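Local coordinates for probable transcriptional regulator, TetR family protein (Rhodococcus sp., PDB 3BJB) that probably binds DNA as a TetR-type transcriptional regulator, through an N-terminal helix-turn-helix motif, at the interface of chains A and B. Residues are numbered along the deposited sequence; one frame, centred on the assembly and turned at random. Chains: chain A/B, Probable transcriptional regulator, TetR family protein.

Contact 1 stands apart from the other two: the centres of its C-alpha atoms lie about 21 Å from those of contact 2 and about 19 Å from those of contact 3. Contacts 2 and 3 are about 9 Å apart and share A:Thr124. Helix 157-178 of chain A runs through all three, while helix 114-126 of chain A and helix 157-179 of chain B serve contacts 2 and 3. An apolar patch at one end, a polar one nearer the DNA-binding domains and a charged one beside it join the two C-terminal domains, consistent with the dimers usual for TetR regulators. Two-fold symmetry gives each contact its twin.

Contact 1: the interface of chains A and B. Residues chain A 161, 165, 197-198, 200; chain B 193-194, 197-198.
A:Leu198 and B:Leu197 face each other from the last turns of their helices, with their CA atoms 5.4 Å apart, both within helix 184-198 of their chains. The CD2 methyl of A:Leu198 touches both B:Leu197 and B:Leu198: it lies 3.6 Å from CG of B:Leu198, which it meets at a slant, and 3.8 Å from CB of B:Leu197, whose side chain crosses at about a right angle. In return, methyl CD1 of B:Leu197 comes to 3.6 Å from the backbone O of A:Leu198. Alongside, methyl CD1 of A:Leu197 reaches to 4.0 Å from CD2 of B:Leu198.

A second cluster gathers on B:Arg193, which contributes its aliphatic stem. Its CG is anti to the backbone N (chi1 158°), which sets the methylenes against A:Thr161 and A:Leu165; A:Leu165 CD1 is 3.4 Å from that CG and A:Thr161 CG2 is 3.5 Å from CD, each side chain crossing the arginine nearly perpendicularly. The same A:Leu165 methyl rests 3.6 Å from CA of B:Ala194. Beyond the bends at chi2 and chi3, the guanidinium has CD1 of B:Leu197 at its edge. Across this patch, nitrogen and oxygen atoms stay beyond bonding reach of the other chain, so the association here is by apolar contact. In the fold, helix 184-198 of chain B packs against helices 157-178 and 184-198 of chain A, at the end of the A-B interface far from the N-terminal DNA-binding domains.

Contact 2: the interface of chains A and B. Residues chain A 124-126, 175; chain B 122, 125, 175, 179.
B:Asn179 donates a hydrogen bond through ND2 to the backbone O of A:Ser125, 3.0 Å away and fairly straight at 163° about the hydrogen. The acceptor lies in the plane of the asparagine amide, but the donor stands above the carbonyl plane, 63° out of it, and so misses the lone-pair directions. With CG anti to its carbonyl carbon (chi1 -69°), B:Asn179 points its amide at the last turn of helix 114-126. An alanine here would probably leave the A:Ser125 carbonyl without this partner from chain B and weaken the hold on that helix end.

Among looser polar approaches, the extended side chain of B:Gln122 crosses A:Thr126 at about a right angle, its NE2 3.3 Å from the hydroxyl OG1. Amide nitrogen NE2 of B:Gln175 merely approaches OG of A:Ser125, at 3.4 Å. Within each chain a weak hydrogen bond runs from A:Gln175 NE2 to A:Ser125 OG at 3.4 Å, and from B:Gln175 NE2 to B:Ser125 OG at 3.1 Å.

Van der Waals contact fills in around the two-fold axis. A:Gln175 and B:Gln175 reach tip to tip, with CD of A:Gln175 3.9 Å from CB of B:Ser125 and CD of B:Gln175 equally far from CB of A:Ser125. The site supplies a polar part of the interface, at the end nearer the DNA-binding domains, tying the end of helix 114-126 to the partner and probably helping to set the subunits' relative orientation.

Contact 3: the interface of chains A and B. Residues chain A 124, 129, 135, 138-139, 168; chain B 176, 181.
A:Asp139 and B:Arg181 form a salt bridge, with carboxylate OD2 3.0 Å from guanidinium NE and OD1 3.1 Å from NH2. The bridge is not the familiar flat, paired kind: the two groups are turned 73° apart, OD1 sits over the centre of one guanidinium face, and the N-H bonds point away from the acid. The attraction is therefore better read as charge against charge than as directed hydrogen bonding. The arginine's own bend at chi3 (-32°) turns the guanidinium face toward the acid.

Around this pair, chain A lines the arginine stem. CG2 of A:Val129 touches CG at 3.3 Å, crossing at about a right angle, and the backbone O of A:Ala135 lies 3.5 Å from CD. Farther out, methyl CG2 of A:Val138 packs 3.6 Å from NH2, again crosswise. A:Gln168 runs past B:Arg181 in the opposite direction; its NE2 is 3.7 Å from NH1, an approach between two nitrogens that brings no bond, and 3.6 Å from CB of B:Ser176.

Among the residues that place these groups, A:Asp139 belongs to the first turn of helix 138-147 and has CG anti to its carbonyl carbon (chi1 -62°), directing the carboxylate toward chain B. B:Arg181 buries 94 Å² against chain A. In the fold, it reaches from the loop between helices 157-179 and 184-198 of chain B into a groove formed by the residues following helix 114-126, the 3-10 helix 133-137 and helix 138-147, with helix 157-178 flanking it.

Contact 1: the interface of chains A and B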
loop_
_atom_site.group_PDB
_atom_site.type_symbol
_atom_site.label_atom_id
_atom_site.label_comp_id
_atom_site.label_asym_id
_atom_site.label_seq_id
_atom_site.Cartn_x
_atom_site.Cartn_y
_atom_site.Cartn_z
ATOM N N THR A 161 3.153 18.918 1.769
ATOM C CA THR A 161 2.189 18.000 2.340
ATOM C C THR A 161 1.144 17.581 1.315
ATOM O O THR A 161 0.952 16.390 1.081
ATOM C CB THR A 161 1.562 18.589 3.622
ATOM O OG1 THR A 161 2.616 18.902 4.545
ATOM C CG2 THR A 161 0.631 17.594 4.274
ATOM N N LEU A 165 0.987 13.906 0.243
ATOM C CA LEU A 165 -0.253 13.190 0.434
ATOM C C LEU A 165 -0.686 12.575 -0.873
ATOM O O LEU A 165 -1.163 11.449 -0.907
ATOM C CB LEU A 165 -1.331 14.112 0.994
ATOM C CG LEU A 165 -1.282 14.428 2.503
ATOM C CD1 LEU A 165 -2.621 14.973 2.943
ATOM C CD2 LEU A 165 -0.941 13.196 3.308
ATOM N N LEU A 197 -8.804 17.606 -5.274
ATOM C CA LEU A 197 -9.204 17.732 -3.883
ATOM C C LEU A 197 -8.015 18.047 -2.997
ATOM O O LEU A 197 -8.098 18.940 -2.160
ATOM C CB LEU A 197 -9.907 16.471 -3.391
ATOM C CG LEU A 197 -11.372 16.249 -3.732
ATOM C CD1 LEU A 197 -11.800 14.902 -3.165
ATOM C CD2 LEU A 197 -12.227 17.382 -3.163
ATOM N N LEU A 198 -6.908 17.319 -3.187
ATOM C CA LEU A 198 -5.703 17.519 -2.378
ATOM C C LEU A 198 -4.991 18.829 -2.684
ATOM O O LEU A 198 -4.346 19.396 -1.808
ATOM C CB LEU A 198 -4.736 16.346 -2.513
ATOM C CG LEU A 198 -5.215 14.981 -1.988
ATOM C CD1 LEU A 198 -4.081 13.966 -1.913
ATOM C CD2 LEU A 198 -5.883 15.097 -0.648
ATOM N N VAL A 200 -6.371 21.875 -3.968
ATOM C CA VAL A 200 -7.202 23.075 -4.157
ATOM C C VAL A 200 -6.395 24.365 -4.006
ATOM O O VAL A 200 -6.610 25.336 -4.749
ATOM C CB VAL A 200 -8.470 23.153 -3.241
ATOM C CG1 VAL A 200 -9.738 22.775 -4.021
ATOM C CG2 VAL A 200 -8.306 22.325 -1.969
ATOM N N ARG B 193 -4.564 16.131 7.795
ATOM C CA ARG B 193 -4.552 17.016 6.633
ATOM C C ARG B 193 -5.352 16.413 5.471
ATOM O O ARG B 193 -6.140 17.116 4.820
ATOM C CB ARG B 193 -3.103 17.300 6.248
ATOM C CG ARG B 193 -2.869 17.738 4.825
ATOM C CD ARG B 193 -2.470 19.201 4.693
ATOM N NE ARG B 193 -3.607 20.061 4.898
ATOM C CZ ARG B 193 -3.828 20.736 6.012
ATOM N NH1 ARG B 193 -2.960 20.652 7.019
ATOM N NH2 ARG B 193 -4.914 21.506 6.104
ATOM N N ALA B 194 -5.171 15.111 5.249
ATOM C CA ALA B 194 -5.931 14.359 4.265
ATOM C C ALA B 194 -7.425 14.403 4.533
ATOM O O ALA B 194 -8.189 14.772 3.657
ATOM C CB ALA B 194 -5.443 12.934 4.175
ATOM N N LEU B 197 -8.579 17.854 3.580
ATOM C CA LEU B 197 -8.531 18.071 2.159
ATOM C C LEU B 197 -9.593 17.228 1.456
ATOM O O LEU B 197 -10.457 17.786 0.732
ATOM C CB LEU B 197 -7.113 17.857 1.622
ATOM C CG LEU B 197 -6.224 19.011 2.094
ATOM C CD1 LEU B 197 -4.790 18.822 1.685
ATOM C CD2 LEU B 197 -6.740 20.417 1.639
ATOM N N LEU B 198 -9.563 15.913 1.701
ATOM C CA LEU B 198 -10.418 14.978 0.967
ATOM C C LEU B 198 -11.887 15.100 1.268
ATOM O O LEU B 198 -12.696 14.899 0.371
ATOM C CB LEU B 198 -9.996 13.521 1.138
ATOM C CG LEU B 198 -8.720 13.128 0.372
ATOM C CD1 LEU B 198 -7.996 11.923 0.930
ATOM C CD2 LEU B 198 -9.024 12.910 -1.092
#

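Contact 2: the interface of chains A and B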
loop_
_atom_site.group_PDB
_atom_site.type_symbol
_atom_site.label_atom_id
_atom_site.label_comp_id
_atom_site.label_asym_id
_atom_site.label_seq_id
_atom_site.Cartn_x
_atom_site.Cartn_y
_atom_site.Cartn_z
ATOM N N THR A 124 8.817 -2.058 -3.083
ATOM C CA THR A 124 8.748 -0.818 -2.354
ATOM C C THR A 124 7.760 -0.878 -1.173
ATOM O O THR A 124 8.152 -0.679 -0.030
ATOM C CB THR A 124 8.558 0.400 -3.286
ATOM O OG1 THR A 124 9.565 0.344 -4.308
ATOM C CG2 THR A 124 8.762 1.663 -2.515
ATOM N N SER A 125 6.501 -1.214 -1.428
ATOM C CA SER A 125 5.517 -1.115 -0.375
ATOM C C SER A 125 5.918 -1.999 0.785
ATOM O O SER A 125 5.421 -1.853 1.903
ATOM C CB SER A 125 4.127 -1.479 -0.880
ATOM O OG SER A 125 3.994 -2.882 -0.894
ATOM N N THR A 126 6.853 -2.900 0.521
ATOM C CA THR A 126 7.260 -3.907 1.504
ATOM C C THR A 126 8.572 -3.624 2.243
ATOM O O THR A 126 8.805 -4.230 3.283
ATOM C CB THR A 126 7.325 -5.339 0.858
ATOM O OG1 THR A 126 6.783 -6.259 1.787
ATOM C CG2 THR A 126 8.786 -5.793 0.456
ATOM N N GLN A 175 -1.499 0.374 -6.982
ATOM C CA GLN A 175 -1.686 -0.968 -6.380
ATOM C C GLN A 175 -3.147 -1.475 -6.594
ATOM O O GLN A 175 -3.364 -2.528 -7.177
ATOM C CB GLN A 175 -1.264 -0.944 -4.879
ATOM C CG GLN A 175 -0.613 -2.229 -4.343
ATOM C CD GLN A 175 0.418 -2.030 -3.160
ATOM O OE1 GLN A 175 0.290 -1.138 -2.295
ATOM N NE2 GLN A 175 1.438 -2.900 -3.139
ATOM N N GLN B 122 -0.156 -6.404 4.085
ATOM C CA GLN B 122 0.451 -6.944 2.870
ATOM C C GLN B 122 -0.501 -7.841 2.184
ATOM O O GLN B 122 -0.613 -7.784 0.974
ATOM C CB GLN B 122 1.757 -7.656 3.094
ATOM C CG GLN B 122 2.849 -6.692 3.314
ATOM C CD GLN B 122 4.138 -7.378 3.744
ATOM O OE1 GLN B 122 4.403 -8.552 3.381
ATOM N NE2 GLN B 122 4.960 -6.648 4.517
ATOM N N SER B 125 -3.003 -5.818 0.150
ATOM C CA SER B 125 -2.338 -5.264 -1.020
ATOM C C SER B 125 -2.265 -6.279 -2.151
ATOM O O SER B 125 -2.708 -5.987 -3.242
ATOM C CB SER B 125 -0.945 -4.770 -0.669
ATOM O OG SER B 125 -1.045 -3.674 0.200
ATOM N N GLN B 175 1.410 1.697 5.846
ATOM C CA GLN B 175 2.396 0.828 5.261
ATOM C C GLN B 175 3.747 1.514 5.445
ATOM O O GLN B 175 4.738 0.918 5.888
ATOM C CB GLN B 175 2.081 0.669 3.769
ATOM C CG GLN B 175 2.235 -0.750 3.186
ATOM C CD GLN B 175 1.439 -0.933 1.852
ATOM O OE1 GLN B 175 0.827 0.012 1.352
ATOM N NE2 GLN B 175 1.470 -2.159 1.286
ATOM N N ASN B 179 7.062 0.559 7.732
ATOM C CA ASN B 179 8.397 0.484 7.143
ATOM C C ASN B 179 9.429 1.447 7.677
ATOM O O ASN B 179 10.626 1.252 7.443
ATOM C CB ASN B 179 8.315 0.676 5.663
ATOM C CG ASN B 179 7.649 -0.466 4.975
ATOM O OD1 ASN B 179 7.743 -1.653 5.422
ATOM N ND2 ASN B 179 6.990 -0.146 3.849
#

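Contact 3: the interface of chains A and B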
loop_
_atom_site.group_PDB
_atom_site.type_symbol
_atom_site.label_atom_id
_atom_site.label_comp_id
_atom_site.label_asym_id
_atom_site.label_seq_id
_atom_site.Cartn_x
_atom_site.Cartn_y
_atom_site.Cartn_z
ATOM N N THR A 124 8.817 -2.058 -3.083
ATOM C CA THR A 124 8.748 -0.818 -2.354
ATOM C C THR A 124 7.760 -0.878 -1.173
ATOM O O THR A 124 8.152 -0.679 -0.030
ATOM C CB THR A 124 8.558 0.400 -3.286
ATOM O OG1 THR A 124 9.565 0.344 -4.308
ATOM C CG2 THR A 124 8.762 1.663 -2.515
ATOM N N VAL A 129 12.885 0.632 5.829
ATOM C CA VAL A 129 13.968 1.570 5.511
ATOM C C VAL A 129 15.288 1.228 6.175
ATOM O O VAL A 129 16.324 1.547 5.623
ATOM C CB VAL A 129 13.659 3.025 5.816
ATOM C CG1 VAL A 129 14.946 3.839 5.720
ATOM C CG2 VAL A 129 12.679 3.542 4.856
ATOM N N ALA A 135 14.925 2.644 0.041
ATOM C CA ALA A 135 13.495 2.764 0.199
ATOM C C ALA A 135 13.205 4.113 0.804
ATOM O O ALA A 135 12.161 4.678 0.543
ATOM C CB ALA A 135 12.934 1.645 1.088
ATOM N N VAL A 138 12.802 7.011 -1.961
ATOM C CA VAL A 138 11.741 7.042 -2.967
ATOM C C VAL A 138 10.771 8.191 -2.729
ATOM O O VAL A 138 10.323 8.800 -3.681
ATOM C CB VAL A 138 11.015 5.672 -3.142
ATOM C CG1 VAL A 138 12.018 4.454 -2.966
ATOM C CG2 VAL A 138 9.799 5.566 -2.218
ATOM N N ASP A 139 10.481 8.513 -1.470
ATOM C CA ASP A 139 9.571 9.636 -1.145
ATOM C C ASP A 139 10.200 10.947 -1.579
ATOM O O ASP A 139 9.523 11.823 -2.103
ATOM C CB ASP A 139 9.224 9.691 0.363
ATOM C CG ASP A 139 8.489 8.430 0.860
ATOM O OD1 ASP A 139 8.050 7.630 0.011
ATOM O OD2 ASP A 139 8.344 8.232 2.098
ATOM N N GLN A 168 1.480 9.268 -2.181
ATOM C CA GLN A 168 1.025 8.164 -1.361
ATOM C C GLN A 168 -0.329 7.635 -1.806
ATOM O O GLN A 168 -0.497 6.432 -1.936
ATOM C CB GLN A 168 0.981 8.574 0.098
ATOM C CG GLN A 168 2.348 8.739 0.682
ATOM C CD GLN A 168 2.343 8.567 2.165
ATOM O OE1 GLN A 168 1.913 9.461 2.904
ATOM N NE2 GLN A 168 2.821 7.413 2.627
ATOM N N SER B 176 3.727 2.800 5.126
ATOM C CA SER B 176 4.862 3.675 5.232
ATOM C C SER B 176 5.442 3.787 6.650
ATOM O O SER B 176 6.663 3.730 6.854
ATOM C CB SER B 176 4.460 5.021 4.681
ATOM O OG SER B 176 5.424 5.959 5.011
ATOM N N ARG B 181 9.431 4.902 7.377
ATOM C CA ARG B 181 9.555 6.053 6.500
ATOM C C ARG B 181 8.950 7.304 7.084
ATOM O O ARG B 181 9.429 8.386 6.816
ATOM C CB ARG B 181 8.897 5.794 5.128
ATOM C CG ARG B 181 9.752 4.882 4.174
ATOM C CD ARG B 181 9.400 5.030 2.691
ATOM N NE ARG B 181 7.985 5.322 2.616
ATOM C CZ ARG B 181 7.174 5.103 1.584
ATOM N NH1 ARG B 181 5.868 5.429 1.716
ATOM N NH2 ARG B 181 7.633 4.570 0.450
#